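Local coordinates for protein DNA polymerase (Bacillus phage phi29, PDB 2PY5) that replicates the viral genome by protein-primed, strand-displacing DNA synthesis with high processivity and fidelity, and proofreads with a 3'-5' exonuclease activity, at residues F[208-220]-F[261-273]. The protein carries 2 engineered substitutions. Sequence-based numbering, arbitrary orientation.
Sequences KKVFPTLSLGLDK and RLLPYGEPIVFEG. With EDO (1,2-ethanediol), chain M.
Gly266 N donates to Val210 O (2.7 Å, N-H...O angle 158°), tying the corner between strands 263-265 and 267-272 to the last turn of helix 204-210. Val210 O also lies at the edge of the Tyr265 ring, near its plane, 3.4 Å from Tyr265 CB. Pro212 then points the CG-CD edge of its ring at the corner backbone, Pro212 CG resting 3.5 Å from Gly266 C. Further along, Leu214 presses its end against the Pro268 ring, with Leu214 CD2 tight against Pro268 CD at 3.5 Å. Leu218 CD2 reaches Val270 CG2 (3.9 Å), carrying the apolar seam further along strand 267-272.

Glu267 touches this seam directly and adds two water bridges. Its chain leaves with CG anti to the backbone N (chi1 -171°) and bends at chi2, bringing the carboxylate beside Leu214 and Leu218. One water donates to both Thr213 O and Glu267 OE1; a second accepts from Ser215 N and donates to Glu267 OE2, just where Ser215 OG caps helix 216-223 through Leu218 N.

Behind this layer, Val210 CG2 sits over one face of the Phe211 ring, which also packs on Phe207, Phe393 and Tyr426; Tyr426 OH hydrogen-bonds Gly266 O. The contact joins the linker important for DNA binding and synthesis-degradation coordination to the polymerization region, where strands 263-265 and 267-272 both pair antiparallel with strand 340-356 and helix 427-447 packs against Phe211 and Leu263.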
ATOM      1  N   LYS F 208      -8.775   6.523  24.176  1.00 32.55           N
ATOM      2  CA  LYS F 208     -10.006   5.822  24.526  1.00 34.70           C
ATOM      3  C   LYS F 208     -11.199   6.768  24.669  1.00 34.99           C
ATOM      4  O   LYS F 208     -12.333   6.413  24.342  1.00 37.43           O
ATOM      5  CB  LYS F 208      -9.818   5.047  25.832  1.00 37.30           C
ATOM      6  CG  LYS F 208      -8.852   3.891  25.725  1.00 42.46           C
ATOM      7  CD  LYS F 208      -8.629   3.287  27.096  1.00 46.83           C
ATOM      8  CE  LYS F 208      -7.766   2.061  27.036  1.00 49.88           C
ATOM      9  NZ  LYS F 208      -7.140   1.815  28.373  1.00 52.00           N
ATOM     10  N   LYS F 209     -10.932   7.970  25.141  1.00 34.34           N
ATOM     11  CA  LYS F 209     -11.982   8.958  25.370  1.00 36.72           C
ATOM     12  C   LYS F 209     -12.477   9.514  24.047  1.00 36.45           C
ATOM     13  O   LYS F 209     -13.694   9.632  23.829  1.00 38.73           O
ATOM     14  CB  LYS F 209     -11.449  10.080  26.254  1.00 40.56           C
ATOM     15  CG  LYS F 209     -12.500  11.072  26.719  1.00 45.28           C
ATOM     16  CD  LYS F 209     -11.939  11.960  27.808  1.00 50.10           C
ATOM     17  CE  LYS F 209     -12.995  12.882  28.403  1.00 52.32           C
ATOM     18  NZ  LYS F 209     -12.495  13.519  29.664  1.00 54.86           N
ATOM     19  N   VAL F 210     -11.547   9.846  23.153  1.00 32.74           N
ATOM     20  CA  VAL F 210     -11.901  10.525  21.904  1.00 32.31           C
ATOM     21  C   VAL F 210     -12.196   9.578  20.740  1.00 33.18           C
ATOM     22  O   VAL F 210     -12.884   9.972  19.793  1.00 35.40           O
ATOM     23  CB  VAL F 210     -10.871  11.600  21.477  1.00 33.98           C
ATOM     24  CG1 VAL F 210     -10.595  12.566  22.654  1.00 34.55           C
ATOM     25  CG2 VAL F 210      -9.617  11.002  20.943  1.00 33.89           C
ATOM     26  N   PHE F 211     -11.685   8.343  20.794  1.00 31.59           N
ATOM     27  CA  PHE F 211     -11.974   7.348  19.740  1.00 31.94           C
ATOM     28  C   PHE F 211     -12.643   6.118  20.358  1.00 30.97           C
ATOM     29  O   PHE F 211     -12.026   5.042  20.455  1.00 33.55           O
ATOM     30  CB  PHE F 211     -10.702   6.971  18.990  1.00 33.73           C
ATOM     31  CG  PHE F 211      -9.984   8.138  18.393  1.00 32.00           C
ATOM     32  CD1 PHE F 211      -8.655   8.397  18.704  1.00 33.04           C
ATOM     33  CD2 PHE F 211     -10.646   9.012  17.523  1.00 32.29           C
ATOM     34  CE1 PHE F 211      -7.997   9.481  18.143  1.00 35.96           C
ATOM     35  CE2 PHE F 211      -9.999  10.087  16.952  1.00 32.76           C
ATOM     36  CZ  PHE F 211      -8.673  10.330  17.249  1.00 34.95           C
ATOM     37  N   PRO F 212     -13.908   6.271  20.774  1.00 32.24           N
ATOM     38  CA  PRO F 212     -14.640   5.195  21.393  1.00 32.10           C
ATOM     39  C   PRO F 212     -14.921   4.087  20.385  1.00 33.27           C
ATOM     40  O   PRO F 212     -14.955   4.327  19.158  1.00 34.27           O
ATOM     41  CB  PRO F 212     -15.935   5.865  21.839  1.00 34.02           C
ATOM     42  CG  PRO F 212     -16.122   6.966  20.890  1.00 35.09           C
ATOM     43  CD  PRO F 212     -14.746   7.473  20.640  1.00 32.76           C
ATOM     44  N   THR F 213     -15.103   2.882  20.899  1.00 35.82           N
ATOM     45  CA  THR F 213     -15.360   1.727  20.056  1.00 36.74           C
ATOM     46  C   THR F 213     -16.789   1.778  19.585  1.00 36.99           C
ATOM     47  O   THR F 213     -17.716   1.807  20.403  1.00 42.00           O
ATOM     48  CB  THR F 213     -15.153   0.429  20.840  1.00 38.85           C
ATOM     49  OG1 THR F 213     -13.854   0.435  21.427  1.00 41.90           O
ATOM     50  CG2 THR F 213     -15.296  -0.777  19.916  1.00 39.97           C
ATOM     51  N   LEU F 214     -16.987   1.826  18.267  1.00 34.55           N
ATOM     52  CA  LEU F 214     -18.321   1.810  17.711  1.00 35.30           C
ATOM     53  C   LEU F 214     -18.828   0.375  17.590  1.00 34.95           C
ATOM     54  O   LEU F 214     -18.054  -0.583  17.437  1.00 33.69           O
ATOM     55  CB  LEU F 214     -18.363   2.487  16.340  1.00 36.91           C
ATOM     56  CG  LEU F 214     -17.954   3.980  16.255  1.00 39.97           C
ATOM     57  CD1 LEU F 214     -18.536   4.526  14.941  1.00 43.97           C
ATOM     58  CD2 LEU F 214     -18.375   4.807  17.446  1.00 43.80           C
ATOM     59  N   SER F 215     -20.142   0.228  17.667  1.00 33.25           N
ATOM     60  CA  SER F 215     -20.745  -1.061  17.432  1.00 33.39           C
ATOM     61  C   SER F 215     -20.421  -1.519  16.008  1.00 33.07           C
ATOM     62  O   SER F 215     -20.119  -0.713  15.116  1.00 34.05           O
ATOM     63  CB  SER F 215     -22.250  -0.989  17.614  1.00 35.12           C
ATOM     64  OG  SER F 215     -22.842  -0.286  16.541  1.00 36.21           O
ATOM     65  N   LEU F 216     -20.492  -2.819  15.783  1.00 32.65           N
ATOM     66  CA  LEU F 216     -20.246  -3.340  14.459  1.00 31.94           C
ATOM     67  C   LEU F 216     -21.241  -2.779  13.429  1.00 33.17           C
ATOM     68  O   LEU F 216     -20.857  -2.502  12.294  1.00 34.09           O
ATOM     69  CB  LEU F 216     -20.275  -4.867  14.466  1.00 34.18           C
ATOM     70  CG  LEU F 216     -19.131  -5.498  15.278  1.00 38.26           C
ATOM     71  CD1 LEU F 216     -19.322  -7.023  15.397  1.00 41.65           C
ATOM     72  CD2 LEU F 216     -17.765  -5.171  14.687  1.00 40.45           C
ATOM     73  N   GLY F 217     -22.498  -2.604  13.829  1.00 33.94           N
ATOM     74  CA  GLY F 217     -23.512  -2.064  12.903  1.00 32.92           C
ATOM     75  C   GLY F 217     -23.221  -0.624  12.510  1.00 32.47           C
ATOM     76  O   GLY F 217     -23.364  -0.238  11.339  1.00 34.59           O
ATOM     77  N   LEU F 218     -22.808   0.180  13.482  1.00 32.80           N
ATOM     78  CA  LEU F 218     -22.485   1.567  13.183  1.00 32.95           C
ATOM     79  C   LEU F 218     -21.220   1.647  12.367  1.00 31.25           C
ATOM     80  O   LEU F 218     -21.126   2.464  11.447  1.00 31.09           O
ATOM     81  CB  LEU F 218     -22.348   2.408  14.454  1.00 35.93           C
ATOM     82  CG  LEU F 218     -23.664   2.730  15.173  1.00 41.19           C
ATOM     83  CD1 LEU F 218     -23.376   3.669  16.336  1.00 45.86           C
ATOM     84  CD2 LEU F 218     -24.711   3.337  14.224  1.00 43.94           C
ATOM     85  N   ASP F 219     -20.219   0.826  12.707  1.00 30.47           N
ATOM     86  CA  ASP F 219     -18.980   0.815  11.943  1.00 30.77           C
ATOM     87  C   ASP F 219     -19.246   0.486  10.473  1.00 29.38           C
ATOM     88  O   ASP F 219     -18.643   1.071   9.597  1.00 30.30           O
ATOM     89  CB  ASP F 219     -17.976  -0.184  12.523  1.00 33.38           C
ATOM     90  CG  ASP F 219     -16.612  -0.014  11.924  1.00 33.52           C
ATOM     91  OD1 ASP F 219     -16.236  -0.843  11.066  1.00 32.64           O
ATOM     92  OD2 ASP F 219     -15.938   1.000  12.271  1.00 32.91           O
ATOM     93  N   LYS F 220     -20.126  -0.481  10.229  1.00 30.96           N
ATOM     94  CA  LYS F 220     -20.474  -0.884   8.876  1.00 31.47           C
ATOM     95  C   LYS F 220     -21.070   0.294   8.076  1.00 29.26           C
ATOM     96  O   LYS F 220     -20.709   0.501   6.931  1.00 31.33           O
ATOM     97  CB  LYS F 220     -21.444  -2.071   8.907  1.00 34.09           C
ATOM     98  CG  LYS F 220     -21.817  -2.610   7.544  1.00 35.46           C
ATOM     99  CD  LYS F 220     -22.554  -3.965   7.649  1.00 37.13           C
ATOM    100  N   ARG F 261      -7.115  19.857   9.008  1.00 31.62           N
ATOM    101  CA  ARG F 261      -8.540  19.788   8.726  1.00 29.76           C
ATOM    102  C   ARG F 261      -9.401  19.467   9.936  1.00 31.04           C
ATOM    103  O   ARG F 261      -8.939  18.884  10.902  1.00 31.94           O
ATOM    104  CB  ARG F 261      -8.863  18.762   7.629  1.00 29.76           C
ATOM    105  CG  ARG F 261      -8.165  19.039   6.320  1.00 30.52           C
ATOM    106  CD  ARG F 261      -8.717  20.230   5.581  1.00 31.45           C
ATOM    107  NE  ARG F 261      -8.283  20.211   4.187  1.00 31.26           N
ATOM    108  CZ  ARG F 261      -8.574  21.127   3.281  1.00 32.65           C
ATOM    109  NH1 ARG F 261      -9.308  22.194   3.595  1.00 33.55           N
ATOM    110  NH2 ARG F 261      -8.134  20.980   2.035  1.00 34.81           N
ATOM    111  N   LEU F 262     -10.656  19.888   9.867  1.00 30.59           N
ATOM    112  CA  LEU F 262     -11.656  19.511  10.864  1.00 31.33           C
ATOM    113  C   LEU F 262     -11.959  18.028  10.735  1.00 32.74           C
ATOM    114  O   LEU F 262     -12.421  17.577   9.686  1.00 31.51           O
ATOM    115  CB  LEU F 262     -12.931  20.323  10.664  1.00 32.30           C
ATOM    116  CG  LEU F 262     -14.005  20.210  11.733  1.00 32.15           C
ATOM    117  CD1 LEU F 262     -13.516  20.768  13.095  1.00 33.31           C
ATOM    118  CD2 LEU F 262     -15.257  20.944  11.252  1.00 35.31           C
ATOM    119  N   LEU F 263     -11.734  17.276  11.803  1.00 29.94           N
ATOM    120  CA  LEU F 263     -11.846  15.817  11.771  1.00 31.50           C
ATOM    121  C   LEU F 263     -12.712  15.289  12.911  1.00 34.13           C
ATOM    122  O   LEU F 263     -12.788  15.905  13.985  1.00 31.74           O
ATOM    123  CB  LEU F 263     -10.468  15.165  11.786  1.00 31.02           C
ATOM    124  CG  LEU F 263      -9.544  15.462  10.601  1.00 28.71           C
ATOM    125  CD1 LEU F 263      -8.112  15.001  10.847  1.00 30.41           C
ATOM    126  CD2 LEU F 263     -10.146  14.804   9.347  1.00 32.19           C
ATOM    127  N   PRO F 264     -13.377  14.153  12.693  1.00 29.59           N
ATOM    128  CA  PRO F 264     -14.363  13.659  13.650  1.00 28.45           C
ATOM    129  C   PRO F 264     -13.765  12.938  14.845  1.00 32.03           C
ATOM    130  O   PRO F 264     -12.713  12.287  14.742  1.00 31.65           O
ATOM    131  CB  PRO F 264     -15.159  12.656  12.796  1.00 31.03           C
ATOM    132  CG  PRO F 264     -14.129  12.092  11.917  1.00 31.21           C
ATOM    133  CD  PRO F 264     -13.299  13.263  11.511  1.00 30.09           C
ATOM    134  N   TYR F 265     -14.476  12.998  15.974  1.00 30.12           N
ATOM    135  CA  TYR F 265     -14.150  12.173  17.129  1.00 32.33           C
ATOM    136  C   TYR F 265     -15.421  11.889  17.940  1.00 30.04           C
ATOM    137  O   TYR F 265     -16.504  12.482  17.694  1.00 30.68           O
ATOM    138  CB  TYR F 265     -13.072  12.846  18.002  1.00 31.36           C
ATOM    139  CG  TYR F 265     -13.577  14.009  18.814  1.00 30.97           C
ATOM    140  CD1 TYR F 265     -14.004  13.827  20.130  1.00 30.83           C
ATOM    141  CD2 TYR F 265     -13.646  15.283  18.275  1.00 31.77           C
ATOM    142  CE1 TYR F 265     -14.487  14.886  20.877  1.00 29.65           C
ATOM    143  CE2 TYR F 265     -14.138  16.369  19.042  1.00 30.60           C
ATOM    144  CZ  TYR F 265     -14.572  16.139  20.319  1.00 30.38           C
ATOM    145  OH  TYR F 265     -15.046  17.211  21.091  1.00 33.02           O
ATOM    146  N   GLY F 266     -15.274  10.997  18.916  1.00 31.79           N
ATOM    147  CA  GLY F 266     -16.344  10.693  19.843  1.00 31.34           C
ATOM    148  C   GLY F 266     -17.455   9.806  19.347  1.00 32.51           C
ATOM    149  O   GLY F 266     -17.398   9.266  18.231  1.00 33.05           O
ATOM    150  N   GLU F 267     -18.480   9.654  20.184  1.00 32.29           N
ATOM    151  CA  GLU F 267     -19.610   8.798  19.860  1.00 32.80           C
ATOM    152  C   GLU F 267     -20.493   9.542  18.881  1.00 32.52           C
ATOM    153  O   GLU F 267     -20.892  10.675  19.155  1.00 33.01           O
ATOM    154  CB  GLU F 267     -20.439   8.450  21.096  1.00 35.75           C
ATOM    155  CG  GLU F 267     -21.512   7.379  20.833  1.00 40.98           C
ATOM    156  CD  GLU F 267     -20.929   5.983  20.492  1.00 46.26           C
ATOM    157  OE1 GLU F 267     -19.893   5.620  21.081  1.00 47.45           O
ATOM    158  OE2 GLU F 267     -21.523   5.249  19.639  1.00 46.81           O
ATOM    159  N   PRO F 268     -20.809   8.925  17.751  1.00 32.94           N
ATOM    160  CA  PRO F 268     -21.720   9.602  16.842  1.00 32.55           C
ATOM    161  C   PRO F 268     -23.158   9.630  17.346  1.00 32.75           C
ATOM    162  O   PRO F 268     -23.530   8.849  18.230  1.00 33.00           O
ATOM    163  CB  PRO F 268     -21.649   8.751  15.569  1.00 35.33           C
ATOM    164  CG  PRO F 268     -21.285   7.424  16.038  1.00 37.67           C
ATOM    165  CD  PRO F 268     -20.342   7.641  17.196  1.00 34.77           C
ATOM    166  N   ILE F 269     -23.951  10.524  16.766  1.00 30.82           N
ATOM    167  CA  ILE F 269     -25.390  10.524  16.948  1.00 30.50           C
ATOM    168  C   ILE F 269     -26.055  10.158  15.616  1.00 31.97           C
ATOM    169  O   ILE F 269     -25.735  10.730  14.568  1.00 31.59           O
ATOM    170  CB  ILE F 269     -25.896  11.881  17.458  1.00 33.03           C
ATOM    171  CG1 ILE F 269     -25.354  12.139  18.863  1.00 33.03           C
ATOM    172  CG2 ILE F 269     -27.420  11.933  17.456  1.00 35.00           C
ATOM    173  CD1 ILE F 269     -25.739  13.494  19.424  1.00 34.66           C
ATOM    174  N   VAL F 270     -26.942   9.176  15.669  1.00 31.26           N
ATOM    175  CA  VAL F 270     -27.691   8.751  14.485  1.00 32.68           C
ATOM    176  C   VAL F 270     -28.886   9.682  14.286  1.00 33.05           C
ATOM    177  O   VAL F 270     -29.545  10.101  15.265  1.00 34.77           O
ATOM    178  CB  VAL F 270     -28.235   7.319  14.663  1.00 33.93           C
ATOM    179  CG1 VAL F 270     -29.146   6.917  13.504  1.00 37.33           C
ATOM    180  CG2 VAL F 270     -27.104   6.339  14.833  1.00 37.69           C
ATOM    181  N   PHE F 271     -29.201   9.976  13.017  1.00 33.04           N
ATOM    182  CA  PHE F 271     -30.402  10.744  12.676  1.00 32.39           C
ATOM    183  C   PHE F 271     -31.112  10.107  11.491  1.00 32.46           C
ATOM    184  O   PHE F 271     -30.484   9.422  10.700  1.00 30.97           O
ATOM    185  CB  PHE F 271     -30.066  12.215  12.367  1.00 32.63           C
ATOM    186  CG  PHE F 271     -29.092  12.407  11.242  1.00 32.80           C
ATOM    187  CD1 PHE F 271     -29.518  12.471   9.910  1.00 31.60           C
ATOM    188  CD2 PHE F 271     -27.736  12.533  11.504  1.00 32.44           C
ATOM    189  CE1 PHE F 271     -28.607  12.642   8.882  1.00 32.29           C
ATOM    190  CE2 PHE F 271     -26.830  12.721  10.477  1.00 33.27           C
ATOM    191  CZ  PHE F 271     -27.251  12.759   9.176  1.00 32.37           C
ATOM    192  N   GLU F 272     -32.422  10.330  11.396  1.00 34.09           N
ATOM    193  CA  GLU F 272     -33.200   9.925  10.214  1.00 33.17           C
ATOM    194  C   GLU F 272     -33.345  11.131   9.294  1.00 34.49           C
ATOM    195  O   GLU F 272     -33.308  12.285   9.743  1.00 34.51           O
ATOM    196  CB  GLU F 272     -34.567   9.349  10.612  1.00 38.25           C
ATOM    197  CG  GLU F 272     -34.494   8.058  11.428  1.00 43.43           C
ATOM    198  CD  GLU F 272     -33.705   6.928  10.743  1.00 48.54           C
ATOM    199  OE1 GLU F 272     -34.223   6.333   9.775  1.00 50.52           O
ATOM    200  OE2 GLU F 272     -32.571   6.622  11.190  1.00 54.72           O
ATOM    201  N   GLY F 273     -33.498  10.874   7.996  1.00 32.63           N
ATOM    202  CA  GLY F 273     -33.685  11.940   7.045  1.00 32.16           C
ATOM    203  C   GLY F 273     -32.431  12.728   6.776  1.00 32.28           C
ATOM    204  O   GLY F 273     -31.332  12.176   6.818  1.00 31.05           O
TER
HETATM  205  C1  EDO M8011     -12.252   2.658  24.261  1.00 42.35           C
HETATM  206  O1  EDO M8011     -12.954   3.875  24.554  1.00 40.62           O
HETATM  207  C2  EDO M8011     -11.996   2.525  22.760  1.00 41.36           C
HETATM  208  O2  EDO M8011     -10.922   3.347  22.298  1.00 40.68           O
HETATM  209  O   HOH W   1     -19.111   3.325  22.148  1.00 51.38           O
HETATM  210  O   HOH W   2     -21.587   2.412  19.171  1.00 33.97           O